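CRISPR-associated endonuclease Cas12b (Alicyclobacillus acidoterrestris, PDB 5U31) is an RNA-guided CRISPR endonuclease that recognises a protospacer adjacent motif and cleaves target DNA with its RuvC domain, in bacterial defence against mobile genetic elements. Local coordinates at residues 40-48 with 97-107; 228-239 with 376-384. The protein carries 3 engineered substitutions. All blocks are in the same frame, centred on the assembly; numbering follows the deposited sequence.

Contact 1: 40-48 with 97-107; sequences WLSLLRQEN and LQLARQLYELL. With SO4 (sulfate ion), chain F.
Leu44 CB packs on Tyr104 CB, 3.7 Å away, where two helices of the REC1 (Helical-1) domain cross in a knobs-into-holes contact, their local axes 8.4 Å apart and running at 123° to one another. The knob is Leu44, seated among Ala100, Leu103, Tyr104 and Leu107. Its two methyl branches divide the work: CD2 lies 3.6 Å from Ala100 CB, while CD1 turns to the ends of Leu103 and Leu107. Leu41 CD2 extends this apolar side to Leu107 CD1, and Phe125 of helix 118-130 also packs on Leu103 and Leu107.

Next to the knob, Arg45 runs alongside Tyr104, pointing the same way. Its CG stands opposite the backbone N (chi1 178°), which lays the aliphatic chain along the ring; CB sits 3.6 Å from the Tyr104 centroid, 14° off the normal, a CH-pi contact. The Tyr104 hydroxyl is bonded beyond the pair, to Glu233.

Gln46 is the first residue to leave helical backbone angles, with positive phi. Its buried amide folds back so that NE2 donates to Leu44 O, while OE1 lies against CB and CD2 of Leu97.

On the solvent side, at the partly exposed Glu47 and Arg101, packing gives way to charge. Arg101 bends at chi2 to reach the chain leaving the helix, and its NE is held by Glu105 OE2 on the carboxylate's anti side. One nitrogen serves two acceptors: Arg101 NH1 meets Arg45 O at 2.8 Å in the carbonyl plane, on a lone pair, and Glu47 OE1 at 2.9 Å from above the carboxylate plane.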
loop_
_atom_site.group_PDB
_atom_site.type_symbol
_atom_site.label_atom_id
_atom_site.label_comp_id
_atom_site.label_asym_id
_atom_site.label_seq_id
_atom_site.Cartn_x
_atom_site.Cartn_y
_atom_site.Cartn_z
ATOM N N TRP A 40 21.483 -14.078 -23.687
ATOM C CA TRP A 40 21.948 -15.455 -23.848
ATOM C C TRP A 40 21.048 -16.425 -23.098
ATOM O O TRP A 40 20.645 -17.462 -23.636
ATOM C CB TRP A 40 23.389 -15.590 -23.358
ATOM C CG TRP A 40 24.356 -15.801 -24.465
ATOM C CD1 TRP A 40 25.240 -14.895 -24.963
ATOM C CD2 TRP A 40 24.525 -16.992 -25.239
ATOM N NE1 TRP A 40 25.954 -15.449 -25.992
ATOM C CE2 TRP A 40 25.534 -16.737 -26.182
ATOM C CE3 TRP A 40 23.919 -18.251 -25.224
ATOM C CZ2 TRP A 40 25.952 -17.693 -27.100
ATOM C CZ3 TRP A 40 24.336 -19.196 -26.133
ATOM C CH2 TRP A 40 25.340 -18.913 -27.060
ATOM N N LEU A 41 20.737 -16.104 -21.840
ATOM C CA LEU A 41 19.868 -16.961 -21.044
ATOM C C LEU A 41 18.516 -17.163 -21.718
ATOM O O LEU A 41 17.968 -18.272 -21.701
ATOM C CB LEU A 41 19.690 -16.368 -19.649
ATOM C CG LEU A 41 20.926 -16.388 -18.751
ATOM C CD1 LEU A 41 20.658 -15.618 -17.465
ATOM C CD2 LEU A 41 21.328 -17.822 -18.451
ATOM N N SER A 42 17.967 -16.107 -22.328
ATOM C CA SER A 42 16.655 -16.222 -22.959
ATOM C C SER A 42 16.684 -17.158 -24.159
ATOM O O SER A 42 15.676 -17.806 -24.457
ATOM C CB SER A 42 16.144 -14.844 -23.376
ATOM O OG SER A 42 17.013 -14.234 -24.313
ATOM N N LEU A 43 17.818 -17.245 -24.859
ATOM C CA LEU A 43 17.910 -18.182 -25.972
ATOM C C LEU A 43 18.034 -19.617 -25.477
ATOM O O LEU A 43 17.420 -20.528 -26.043
ATOM C CB LEU A 43 19.083 -17.817 -26.878
ATOM C CG LEU A 43 19.003 -16.418 -27.494
ATOM C CD1 LEU A 43 20.251 -16.124 -28.289
ATOM C CD2 LEU A 43 17.776 -16.290 -28.366
ATOM N N LEU A 44 18.829 -19.846 -24.426
ATOM C CA LEU A 44 18.903 -21.190 -23.858
ATOM C C LEU A 44 17.532 -21.677 -23.410
ATOM O O LEU A 44 17.233 -22.872 -23.502
ATOM C CB LEU A 44 19.879 -21.220 -22.684
ATOM C CG LEU A 44 21.304 -20.752 -22.970
ATOM C CD1 LEU A 44 22.119 -20.715 -21.689
ATOM C CD2 LEU A 44 21.958 -21.647 -24.016
ATOM N N ARG A 45 16.686 -20.756 -22.940
ATOM C CA ARG A 45 15.356 -21.102 -22.459
ATOM C C ARG A 45 14.477 -21.654 -23.576
ATOM O O ARG A 45 13.647 -22.537 -23.326
ATOM C CB ARG A 45 14.726 -19.864 -21.825
ATOM C CG ARG A 45 13.319 -20.025 -21.320
ATOM C CD ARG A 45 12.852 -18.751 -20.650
ATOM N NE ARG A 45 11.445 -18.828 -20.278
ATOM C CZ ARG A 45 10.455 -18.376 -21.037
ATOM N NH1 ARG A 45 10.724 -17.807 -22.205
ATOM N NH2 ARG A 45 9.201 -18.489 -20.632
ATOM N N GLN A 46 14.681 -21.169 -24.802
ATOM C CA GLN A 46 13.930 -21.545 -26.010
ATOM C C GLN A 46 12.446 -21.776 -25.734
ATOM O O GLN A 46 11.862 -22.800 -26.094
ATOM C CB GLN A 46 14.563 -22.750 -26.709
ATOM C CG GLN A 46 14.973 -23.894 -25.822
ATOM C CD GLN A 46 16.177 -24.629 -26.367
ATOM O OE1 GLN A 46 16.056 -25.471 -27.254
ATOM N NE2 GLN A 46 17.351 -24.305 -25.840
ATOM N N GLU A 47 11.833 -20.786 -25.095
ATOM C CA GLU A 47 10.388 -20.678 -24.986
ATOM C C GLU A 47 9.984 -19.284 -25.444
ATOM O O GLU A 47 10.833 -18.422 -25.690
ATOM C CB GLU A 47 9.908 -20.947 -23.555
ATOM C CG GLU A 47 10.059 -22.392 -23.119
ATOM C CD GLU A 47 9.735 -22.599 -21.652
ATOM O OE1 GLU A 47 10.602 -22.309 -20.801
ATOM O OE2 GLU A 47 8.610 -23.049 -21.350
ATOM N N ASN A 48 8.676 -19.066 -25.557
ATOM C CA ASN A 48 8.174 -17.767 -25.993
ATOM C C ASN A 48 8.543 -16.671 -25.003
ATOM O O ASN A 48 8.508 -16.871 -23.787
ATOM C CB ASN A 48 6.654 -17.805 -26.165
ATOM C CG ASN A 48 6.219 -18.636 -27.350
ATOM O OD1 ASN A 48 7.018 -18.951 -28.229
ATOM N ND2 ASN A 48 4.946 -18.991 -27.383
ATOM N N LEU A 97 19.947 -28.400 -28.795
ATOM C CA LEU A 97 18.843 -27.716 -28.129
ATOM C C LEU A 97 18.567 -28.315 -26.754
ATOM O O LEU A 97 18.318 -27.582 -25.789
ATOM C CB LEU A 97 17.587 -27.770 -28.997
ATOM C CG LEU A 97 17.598 -26.931 -30.275
ATOM C CD1 LEU A 97 16.243 -26.970 -30.928
ATOM C CD2 LEU A 97 17.993 -25.508 -29.976
ATOM N N GLN A 98 18.612 -29.645 -26.642
ATOM C CA GLN A 98 18.394 -30.281 -25.346
ATOM C C GLN A 98 19.513 -29.949 -24.368
ATOM O O GLN A 98 19.254 -29.711 -23.184
ATOM C CB GLN A 98 18.255 -31.792 -25.517
ATOM C CG GLN A 98 16.958 -32.206 -26.183
ATOM C CD GLN A 98 16.759 -33.706 -26.192
ATOM O OE1 GLN A 98 17.444 -34.440 -25.478
ATOM N NE2 GLN A 98 15.816 -34.174 -27.004
ATOM N N LEU A 99 20.761 -29.929 -24.844
ATOM C CA LEU A 99 21.875 -29.545 -23.983
ATOM C C LEU A 99 21.701 -28.122 -23.471
ATOM O O LEU A 99 21.838 -27.859 -22.272
ATOM C CB LEU A 99 23.195 -29.674 -24.741
ATOM C CG LEU A 99 24.385 -30.314 -24.019
ATOM C CD1 LEU A 99 25.698 -29.741 -24.543
ATOM C CD2 LEU A 99 24.287 -30.165 -22.509
ATOM N N ALA A 100 21.401 -27.186 -24.376
ATOM C CA ALA A 100 21.243 -25.796 -23.971
ATOM C C ALA A 100 20.136 -25.650 -22.945
ATOM O O ALA A 100 20.284 -24.919 -21.960
ATOM C CB ALA A 100 20.953 -24.925 -25.186
ATOM N N ARG A 101 19.018 -26.347 -23.153
ATOM C CA ARG A 101 17.923 -26.268 -22.197
ATOM C C ARG A 101 18.321 -26.871 -20.857
ATOM O O ARG A 101 17.964 -26.331 -19.804
ATOM C CB ARG A 101 16.686 -26.957 -22.759
ATOM C CG ARG A 101 15.542 -27.028 -21.786
ATOM C CD ARG A 101 14.872 -25.686 -21.607
ATOM N NE ARG A 101 13.914 -25.734 -20.509
ATOM C CZ ARG A 101 13.136 -24.722 -20.148
ATOM N NH1 ARG A 101 13.197 -23.571 -20.803
ATOM N NH2 ARG A 101 12.298 -24.862 -19.131
ATOM N N GLN A 102 19.065 -27.981 -20.871
ATOM C CA GLN A 102 19.584 -28.533 -19.623
ATOM C C GLN A 102 20.420 -27.500 -18.888
ATOM O O GLN A 102 20.245 -27.279 -17.684
ATOM C CB GLN A 102 20.434 -29.771 -19.891
ATOM C CG GLN A 102 19.677 -31.010 -20.270
ATOM C CD GLN A 102 20.607 -32.183 -20.462
ATOM O OE1 GLN A 102 21.350 -32.554 -19.551
ATOM N NE2 GLN A 102 20.590 -32.763 -21.655
ATOM N N LEU A 103 21.353 -26.872 -19.605
ATOM C CA LEU A 103 22.160 -25.810 -19.018
ATOM C C LEU A 103 21.284 -24.714 -18.432
ATOM O O LEU A 103 21.525 -24.249 -17.311
ATOM C CB LEU A 103 23.102 -25.231 -20.073
ATOM C CG LEU A 103 24.036 -24.123 -19.599
ATOM C CD1 LEU A 103 25.014 -24.659 -18.578
ATOM C CD2 LEU A 103 24.768 -23.526 -20.773
ATOM N N TYR A 104 20.256 -24.295 -19.172
ATOM C CA TYR A 104 19.409 -23.208 -18.697
ATOM C C TYR A 104 18.738 -23.565 -17.381
ATOM O O TYR A 104 18.638 -22.727 -16.480
ATOM C CB TYR A 104 18.361 -22.856 -19.744
ATOM C CG TYR A 104 17.418 -21.788 -19.260
ATOM C CD1 TYR A 104 17.836 -20.467 -19.164
ATOM C CD2 TYR A 104 16.118 -22.096 -18.885
ATOM C CE1 TYR A 104 16.984 -19.483 -18.714
ATOM C CE2 TYR A 104 15.259 -21.115 -18.433
ATOM C CZ TYR A 104 15.699 -19.811 -18.349
ATOM O OH TYR A 104 14.852 -18.827 -17.902
ATOM N N GLU A 105 18.275 -24.808 -17.246
ATOM C CA GLU A 105 17.625 -25.217 -16.010
ATOM C C GLU A 105 18.611 -25.341 -14.854
ATOM O O GLU A 105 18.187 -25.354 -13.695
ATOM C CB GLU A 105 16.873 -26.527 -16.233
ATOM C CG GLU A 105 15.792 -26.417 -17.299
ATOM C CD GLU A 105 15.134 -27.747 -17.624
ATOM O OE1 GLU A 105 15.523 -28.770 -17.020
ATOM O OE2 GLU A 105 14.223 -27.772 -18.481
ATOM N N LEU A 106 19.914 -25.428 -15.141
ATOM C CA LEU A 106 20.915 -25.357 -14.081
ATOM C C LEU A 106 21.220 -23.916 -13.695
ATOM O O LEU A 106 21.491 -23.634 -12.522
ATOM C CB LEU A 106 22.209 -26.055 -14.510
ATOM C CG LEU A 106 22.180 -27.560 -14.777
ATOM C CD1 LEU A 106 23.547 -28.044 -15.202
ATOM C CD2 LEU A 106 21.714 -28.311 -13.558
ATOM N N LEU A 107 21.180 -23.001 -14.663
ATOM C CA LEU A 107 21.454 -21.597 -14.391
ATOM C C LEU A 107 20.268 -20.894 -13.743
ATOM O O LEU A 107 20.461 -19.969 -12.947
ATOM C CB LEU A 107 21.847 -20.883 -15.688
ATOM C CG LEU A 107 23.123 -21.388 -16.370
ATOM C CD1 LEU A 107 23.265 -20.837 -17.778
ATOM C CD2 LEU A 107 24.340 -21.021 -15.547
HETATM S S SO4 F . 27.933 -14.500 -29.279
HETATM O O1 SO4 F . 26.512 -14.166 -29.232
HETATM O O2 SO4 F . 28.162 -15.395 -30.410
HETATM O O3 SO4 F . 28.713 -13.275 -29.437
HETATM O O4 SO4 F . 28.345 -15.177 -28.052
#

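Contact 2: 228-239 with 376-384; sequences RMMSWESWNQRV and KMFATFTLP. With nucleotides of chain B; nucleotides of chain C.
Phe381 turns its edge to the face of Trp232, with six-membered ring and phenyl centroids 4.9 Å apart and planes at 57°. Phe381 CD1 lies over the indole, and Asn236 ND2 lies over the opposite face, so the indole is held between them. The other edge contact of Phe381 is a Met-aromatic one: SE of Met229, a selenomethionine, approaches CE1 at 3.7 Å.

With CG swung opposite its backbone N (chi1 169°), Trp232 reaches the loop with its pyrrole edge, and NE1 donates to Ala379 O at 2.8 Å from above the carbonyl plane. One helical turn on, Asn236 OD1 accepts from Ala379 N at 3.1 Å. Ala379 is thus gripped through both backbone polar groups, while its CB packs on Trp235 CB. At one end of the contact, Arg228 lays a guanidinium face on Pro384 CD and donates NH2 to Thr382 O at 3.0 Å.

The Trp235 ring leads away from the loop, between C98 O2' of chain B on one face and DT17 C5' of chain C on the other; its NE1 is hydrogen-bonded to O2 of a thymine in another DNA nucleotide. Thr380 N points almost straight at C99 OP1 of chain B, 2.9 Å away. The bonds to Ala379 would hold the Thr380 amide toward this phosphate, consistent with REC1 meeting the guide-target duplex through phosphates and sugars as well as bases.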
loop_
_atom_site.group_PDB
_atom_site.type_symbol
_atom_site.label_atom_id
_atom_site.label_comp_id
_atom_site.label_asym_id
_atom_site.label_seq_id
_atom_site.Cartn_x
_atom_site.Cartn_y
_atom_site.Cartn_z
ATOM N N ARG A 228 17.802 -11.396 -12.337
ATOM C CA ARG A 228 16.581 -10.984 -13.014
ATOM C C ARG A 228 15.939 -12.148 -13.743
ATOM O O ARG A 228 14.715 -12.177 -13.915
ATOM C CB ARG A 228 16.883 -9.837 -13.976
ATOM C CG ARG A 228 17.715 -10.235 -15.163
ATOM C CD ARG A 228 18.151 -9.029 -15.962
ATOM N NE ARG A 228 17.024 -8.264 -16.485
ATOM C CZ ARG A 228 16.767 -7.000 -16.170
ATOM N NH1 ARG A 228 17.561 -6.345 -15.334
ATOM N NH2 ARG A 228 15.719 -6.385 -16.696
HETATM N N MSE A 229 16.739 -13.126 -14.153
HETATM C CA MSE A 229 16.239 -14.271 -14.890
HETATM C C MSE A 229 15.553 -15.264 -13.961
HETATM O O MSE A 229 14.667 -16.016 -14.370
HETATM C CB MSE A 229 17.384 -14.948 -15.631
HETATM C CG MSE A 229 16.947 -15.623 -16.899
HETATM SE SE MSE A 229 16.091 -14.351 -18.087
HETATM C CE MSE A 229 15.694 -15.583 -19.539
HETATM N N MSE A 230 15.966 -15.261 -12.703
HETATM C CA MSE A 230 15.351 -16.131 -11.717
HETATM C C MSE A 230 13.998 -15.605 -11.257
HETATM O O MSE A 230 13.020 -16.349 -11.251
HETATM C CB MSE A 230 16.279 -16.310 -10.525
HETATM C CG MSE A 230 17.426 -17.251 -10.805
HETATM SE SE MSE A 230 18.624 -17.403 -9.293
HETATM C CE MSE A 230 19.526 -19.070 -9.750
ATOM N N SER A 231 13.931 -14.328 -10.869
ATOM C CA SER A 231 12.659 -13.800 -10.384
ATOM C C SER A 231 11.614 -13.789 -11.486
ATOM O O SER A 231 10.428 -14.007 -11.223
ATOM C CB SER A 231 12.837 -12.395 -9.807
ATOM O OG SER A 231 12.901 -11.414 -10.827
ATOM N N TRP A 232 12.033 -13.555 -12.726
ATOM C CA TRP A 232 11.074 -13.549 -13.820
ATOM C C TRP A 232 10.512 -14.943 -14.060
ATOM O O TRP A 232 9.295 -15.110 -14.197
ATOM C CB TRP A 232 11.741 -12.988 -15.067
ATOM C CG TRP A 232 10.977 -13.143 -16.313
ATOM C CD1 TRP A 232 9.878 -12.436 -16.703
ATOM C CD2 TRP A 232 11.275 -14.046 -17.376
ATOM N NE1 TRP A 232 9.462 -12.858 -17.945
ATOM C CE2 TRP A 232 10.308 -13.845 -18.380
ATOM C CE3 TRP A 232 12.265 -15.012 -17.573
ATOM C CZ2 TRP A 232 10.303 -14.572 -19.564
ATOM C CZ3 TRP A 232 12.257 -15.733 -18.745
ATOM C CH2 TRP A 232 11.282 -15.513 -19.726
ATOM N N GLU A 233 11.378 -15.958 -14.090
ATOM C CA GLU A 233 10.892 -17.329 -14.210
ATOM C C GLU A 233 9.988 -17.696 -13.044
ATOM O O GLU A 233 9.015 -18.438 -13.214
ATOM C CB GLU A 233 12.064 -18.306 -14.299
ATOM C CG GLU A 233 12.672 -18.432 -15.678
ATOM C CD GLU A 233 11.872 -19.333 -16.597
ATOM O OE1 GLU A 233 10.722 -19.680 -16.252
ATOM O OE2 GLU A 233 12.397 -19.704 -17.666
ATOM N N SER A 234 10.301 -17.198 -11.847
ATOM C CA SER A 234 9.400 -17.411 -10.723
ATOM C C SER A 234 8.046 -16.780 -10.997
ATOM O O SER A 234 7.005 -17.353 -10.655
ATOM C CB SER A 234 10.011 -16.854 -9.439
ATOM O OG SER A 234 10.980 -17.747 -8.920
ATOM N N TRP A 235 8.039 -15.612 -11.641
ATOM C CA TRP A 235 6.779 -14.964 -11.982
ATOM C C TRP A 235 6.079 -15.638 -13.148
ATOM O O TRP A 235 4.846 -15.684 -13.168
ATOM C CB TRP A 235 7.010 -13.486 -12.282
ATOM C CG TRP A 235 6.893 -12.680 -11.050
ATOM C CD1 TRP A 235 7.905 -12.127 -10.335
ATOM C CD2 TRP A 235 5.688 -12.378 -10.344
ATOM N NE1 TRP A 235 7.404 -11.475 -9.238
ATOM C CE2 TRP A 235 6.043 -11.618 -9.221
ATOM C CE3 TRP A 235 4.337 -12.669 -10.562
ATOM C CZ2 TRP A 235 5.102 -11.143 -8.315
ATOM C CZ3 TRP A 235 3.405 -12.200 -9.660
ATOM C CH2 TRP A 235 3.790 -11.445 -8.552
ATOM N N ASN A 236 6.833 -16.158 -14.123
ATOM C CA ASN A 236 6.218 -16.964 -15.175
ATOM C C ASN A 236 5.448 -18.136 -14.582
ATOM O O ASN A 236 4.348 -18.468 -15.041
ATOM C CB ASN A 236 7.280 -17.472 -16.147
ATOM C CG ASN A 236 7.447 -16.577 -17.355
ATOM O OD1 ASN A 236 6.480 -16.026 -17.881
ATOM N ND2 ASN A 236 8.683 -16.436 -17.810
ATOM N N GLN A 237 6.013 -18.774 -13.556
ATOM C CA GLN A 237 5.310 -19.860 -12.885
ATOM C C GLN A 237 4.124 -19.337 -12.083
ATOM O O GLN A 237 3.074 -19.986 -12.022
ATOM C CB GLN A 237 6.281 -20.625 -11.986
ATOM C CG GLN A 237 5.631 -21.686 -11.121
ATOM C CD GLN A 237 6.639 -22.632 -10.511
ATOM O OE1 GLN A 237 7.547 -23.114 -11.192
ATOM N NE2 GLN A 237 6.489 -22.901 -9.218
ATOM N N ARG A 238 4.269 -18.157 -11.475
ATOM C CA ARG A 238 3.221 -17.638 -10.601
ATOM C C ARG A 238 2.028 -17.136 -11.403
ATOM O O ARG A 238 0.876 -17.365 -11.019
ATOM C CB ARG A 238 3.784 -16.524 -9.722
ATOM C CG ARG A 238 2.952 -16.210 -8.503
ATOM C CD ARG A 238 3.709 -15.302 -7.554
ATOM N NE ARG A 238 3.177 -15.352 -6.196
ATOM C CZ ARG A 238 2.178 -14.590 -5.760
ATOM N NH1 ARG A 238 1.758 -14.696 -4.507
ATOM N NH2 ARG A 238 1.593 -13.723 -6.580
ATOM N N VAL A 239 2.284 -16.447 -12.516
ATOM C CA VAL A 239 1.202 -15.961 -13.366
ATOM C C VAL A 239 0.420 -17.126 -13.957
ATOM O O VAL A 239 -0.817 -17.112 -13.990
ATOM C CB VAL A 239 1.765 -15.048 -14.466
ATOM C CG1 VAL A 239 0.672 -14.622 -15.416
ATOM C CG2 VAL A 239 2.394 -13.851 -13.847
ATOM N N LYS A 376 -3.181 -12.073 -17.253
ATOM C CA LYS A 376 -2.070 -12.490 -18.084
ATOM C C LYS A 376 -1.766 -13.962 -17.841
ATOM O O LYS A 376 -2.132 -14.541 -16.814
ATOM C CB LYS A 376 -0.840 -11.623 -17.804
ATOM C CG LYS A 376 -1.161 -10.136 -17.823
ATOM C CD LYS A 376 0.064 -9.246 -17.733
ATOM C CE LYS A 376 -0.369 -7.786 -17.653
ATOM N NZ LYS A 376 0.762 -6.827 -17.766
HETATM N N MSE A 377 -1.103 -14.573 -18.814
HETATM C CA MSE A 377 -0.723 -15.971 -18.699
HETATM C C MSE A 377 0.786 -16.094 -18.611
HETATM O O MSE A 377 1.316 -17.170 -18.329
HETATM C CB MSE A 377 -1.248 -16.775 -19.883
HETATM C CG MSE A 377 -2.759 -16.836 -19.979
HETATM SE SE MSE A 377 -3.319 -17.711 -21.629
HETATM C CE MSE A 377 -3.856 -16.139 -22.657
ATOM N N PHE A 378 1.479 -14.984 -18.861
ATOM C CA PHE A 378 2.932 -14.973 -18.835
ATOM C C PHE A 378 3.415 -13.607 -18.374
ATOM O O PHE A 378 2.784 -12.585 -18.646
ATOM C CB PHE A 378 3.531 -15.293 -20.209
ATOM C CG PHE A 378 2.954 -16.520 -20.861
ATOM C CD1 PHE A 378 3.437 -17.778 -20.548
ATOM C CD2 PHE A 378 1.930 -16.411 -21.789
ATOM C CE1 PHE A 378 2.913 -18.906 -21.151
ATOM C CE2 PHE A 378 1.403 -17.533 -22.396
ATOM C CZ PHE A 378 1.894 -18.784 -22.076
ATOM N N ALA A 379 4.555 -13.600 -17.687
ATOM C CA ALA A 379 5.149 -12.364 -17.201
ATOM C C ALA A 379 6.001 -11.738 -18.297
ATOM O O ALA A 379 6.900 -12.390 -18.835
ATOM C CB ALA A 379 5.997 -12.635 -15.959
ATOM N N THR A 380 5.717 -10.476 -18.626
ATOM C CA THR A 380 6.461 -9.798 -19.682
ATOM C C THR A 380 7.961 -9.845 -19.404
ATOM O O THR A 380 8.405 -9.846 -18.253
ATOM C CB THR A 380 6.006 -8.346 -19.829
ATOM O OG1 THR A 380 6.322 -7.619 -18.637
ATOM C CG2 THR A 380 4.511 -8.284 -20.063
ATOM N N PHE A 381 8.737 -9.908 -20.481
ATOM C CA PHE A 381 10.185 -10.048 -20.427
ATOM C C PHE A 381 10.801 -8.782 -21.001
ATOM O O PHE A 381 10.499 -8.407 -22.137
ATOM C CB PHE A 381 10.638 -11.282 -21.211
ATOM C CG PHE A 381 12.131 -11.417 -21.336
ATOM C CD1 PHE A 381 12.881 -11.939 -20.296
ATOM C CD2 PHE A 381 12.783 -11.031 -22.497
ATOM C CE1 PHE A 381 14.254 -12.060 -20.404
ATOM C CE2 PHE A 381 14.157 -11.153 -22.610
ATOM C CZ PHE A 381 14.892 -11.670 -21.563
ATOM N N THR A 382 11.643 -8.116 -20.214
ATOM C CA THR A 382 12.255 -6.859 -20.632
ATOM C C THR A 382 13.740 -6.891 -20.321
ATOM O O THR A 382 14.130 -7.004 -19.153
ATOM C CB THR A 382 11.594 -5.657 -19.945
ATOM O OG1 THR A 382 11.693 -5.801 -18.524
ATOM C CG2 THR A 382 10.128 -5.537 -20.345
ATOM N N LEU A 383 14.562 -6.784 -21.361
ATOM C CA LEU A 383 16.003 -6.713 -21.183
ATOM C C LEU A 383 16.385 -5.430 -20.444
ATOM O O LEU A 383 15.695 -4.413 -20.555
ATOM C CB LEU A 383 16.717 -6.743 -22.536
ATOM C CG LEU A 383 16.756 -7.986 -23.431
ATOM C CD1 LEU A 383 17.110 -9.212 -22.616
ATOM C CD2 LEU A 383 15.442 -8.191 -24.168
ATOM N N PRO A 384 17.488 -5.443 -19.697
ATOM C CA PRO A 384 18.003 -4.192 -19.135
ATOM C C PRO A 384 18.470 -3.249 -20.228
ATOM O O PRO A 384 18.856 -3.665 -21.324
ATOM C CB PRO A 384 19.182 -4.647 -18.270
ATOM C CG PRO A 384 19.632 -5.900 -18.910
ATOM C CD PRO A 384 18.368 -6.579 -19.377
ATOM P P C B 99 3.768 -8.473 -15.863
ATOM O OP1 C B 99 3.528 -9.154 -17.161
ATOM O OP2 C B 99 3.788 -6.992 -15.803
ATOM O "O5'" C B 99 2.669 -8.971 -14.830
ATOM C "C5'" C B 99 2.600 -10.338 -14.466
ATOM C "C4'" C B 99 1.876 -10.524 -13.159
ATOM O "O4'" C B 99 2.649 -9.954 -12.076
ATOM C "C3'" C B 99 0.522 -9.848 -13.049
ATOM O "O3'" C B 99 -0.500 -10.612 -13.666
ATOM C "C2'" C B 99 0.346 -9.696 -11.544
ATOM O "O2'" C B 99 -0.080 -10.925 -10.975
ATOM C "C1'" C B 99 1.785 -9.433 -11.089
ATOM N N1 C B 99 2.091 -7.994 -10.905
ATOM C C2 C B 99 1.792 -7.373 -9.688
ATOM O O2 C B 99 1.252 -8.034 -8.790
ATOM N N3 C B 99 2.091 -6.064 -9.522
ATOM C C4 C B 99 2.678 -5.385 -10.507
ATOM N N4 C B 99 2.964 -4.098 -10.311
ATOM C C5 C B 99 3.004 -5.996 -11.749
ATOM C C6 C B 99 2.701 -7.289 -11.902
ATOM P P C B 98 8.749 -5.283 -16.196
ATOM O OP1 C B 98 8.477 -5.474 -17.641
ATOM O OP2 C B 98 8.544 -3.930 -15.615
ATOM O "O5'" C B 98 7.890 -6.341 -15.375
ATOM C "C5'" C B 98 7.996 -7.723 -15.664
ATOM C "C4'" C B 98 7.392 -8.564 -14.572
ATOM O "O4'" C B 98 7.996 -8.242 -13.295
ATOM C "C3'" C B 98 5.907 -8.368 -14.336
ATOM O "O3'" C B 98 5.130 -9.085 -15.277
ATOM C "C2'" C B 98 5.736 -8.855 -12.905
ATOM O "O2'" C B 98 5.701 -10.272 -12.858
ATOM C "C1'" C B 98 7.044 -8.386 -12.265
ATOM N N1 C B 98 6.897 -7.084 -11.579
ATOM C C2 C B 98 6.215 -7.040 -10.361
ATOM O O2 C B 98 5.753 -8.088 -9.886
ATOM N N3 C B 98 6.070 -5.860 -9.725
ATOM C C4 C B 98 6.580 -4.755 -10.259
ATOM N N4 C B 98 6.405 -3.623 -9.581
ATOM C C5 C B 98 7.285 -4.766 -11.497
ATOM C C6 C B 98 7.420 -5.944 -12.119
ATOM P P DT C 17 6.753 -14.967 -4.478
ATOM O OP1 DT C 17 6.029 -16.072 -5.150
ATOM O OP2 DT C 17 7.050 -15.018 -3.027
ATOM O "O5'" DT C 17 8.165 -14.746 -5.196
ATOM C "C5'" DT C 17 8.226 -14.482 -6.586
ATOM C "C4'" DT C 17 9.644 -14.116 -6.990
ATOM O "O4'" DT C 17 9.791 -12.670 -7.003
ATOM C "C3'" DT C 17 10.739 -14.651 -6.057
ATOM O "O3'" DT C 17 11.770 -15.267 -6.818
ATOM C "C2'" DT C 17 11.243 -13.396 -5.342
ATOM C "C1'" DT C 17 11.019 -12.336 -6.404
ATOM N N1 DT C 17 10.928 -10.946 -5.867
ATOM C C2 DT C 17 11.305 -9.899 -6.669
ATOM O O2 DT C 17 11.708 -10.047 -7.809
ATOM N N3 DT C 17 11.189 -8.664 -6.093
ATOM C C4 DT C 17 10.745 -8.377 -4.817
ATOM O O4 DT C 17 10.676 -7.231 -4.388
ATOM C C5 DT C 17 10.367 -9.523 -4.024
ATOM C C7 DT C 17 9.867 -9.336 -2.625
ATOM C C6 DT C 17 10.475 -10.739 -4.580
#

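How the contacts relate
Contact 1 is a buried helix-helix crossing, its centre about 37 Å from the centre of the chain; contact 2, partly buried and with its centre about 22 Å from that point, joins a helix to an irregular loop and faces the nucleic acid. Both belong to REC1, and their centres lie 15 Å apart. Glu233 joins them: its OE2 is 2.9 Å from Arg45 NE in a salt bridge and 2.6 Å from Tyr104 OH, a probable hydrogen bond. Arg45 CZ also packs on Trp232 CH2. Contact 1 combines leucine packing with a salt-bridge network on its more exposed side, whereas contact 2 relies on aromatic rings and side-chain bonds to loop backbone, with phosphates completing its polar side.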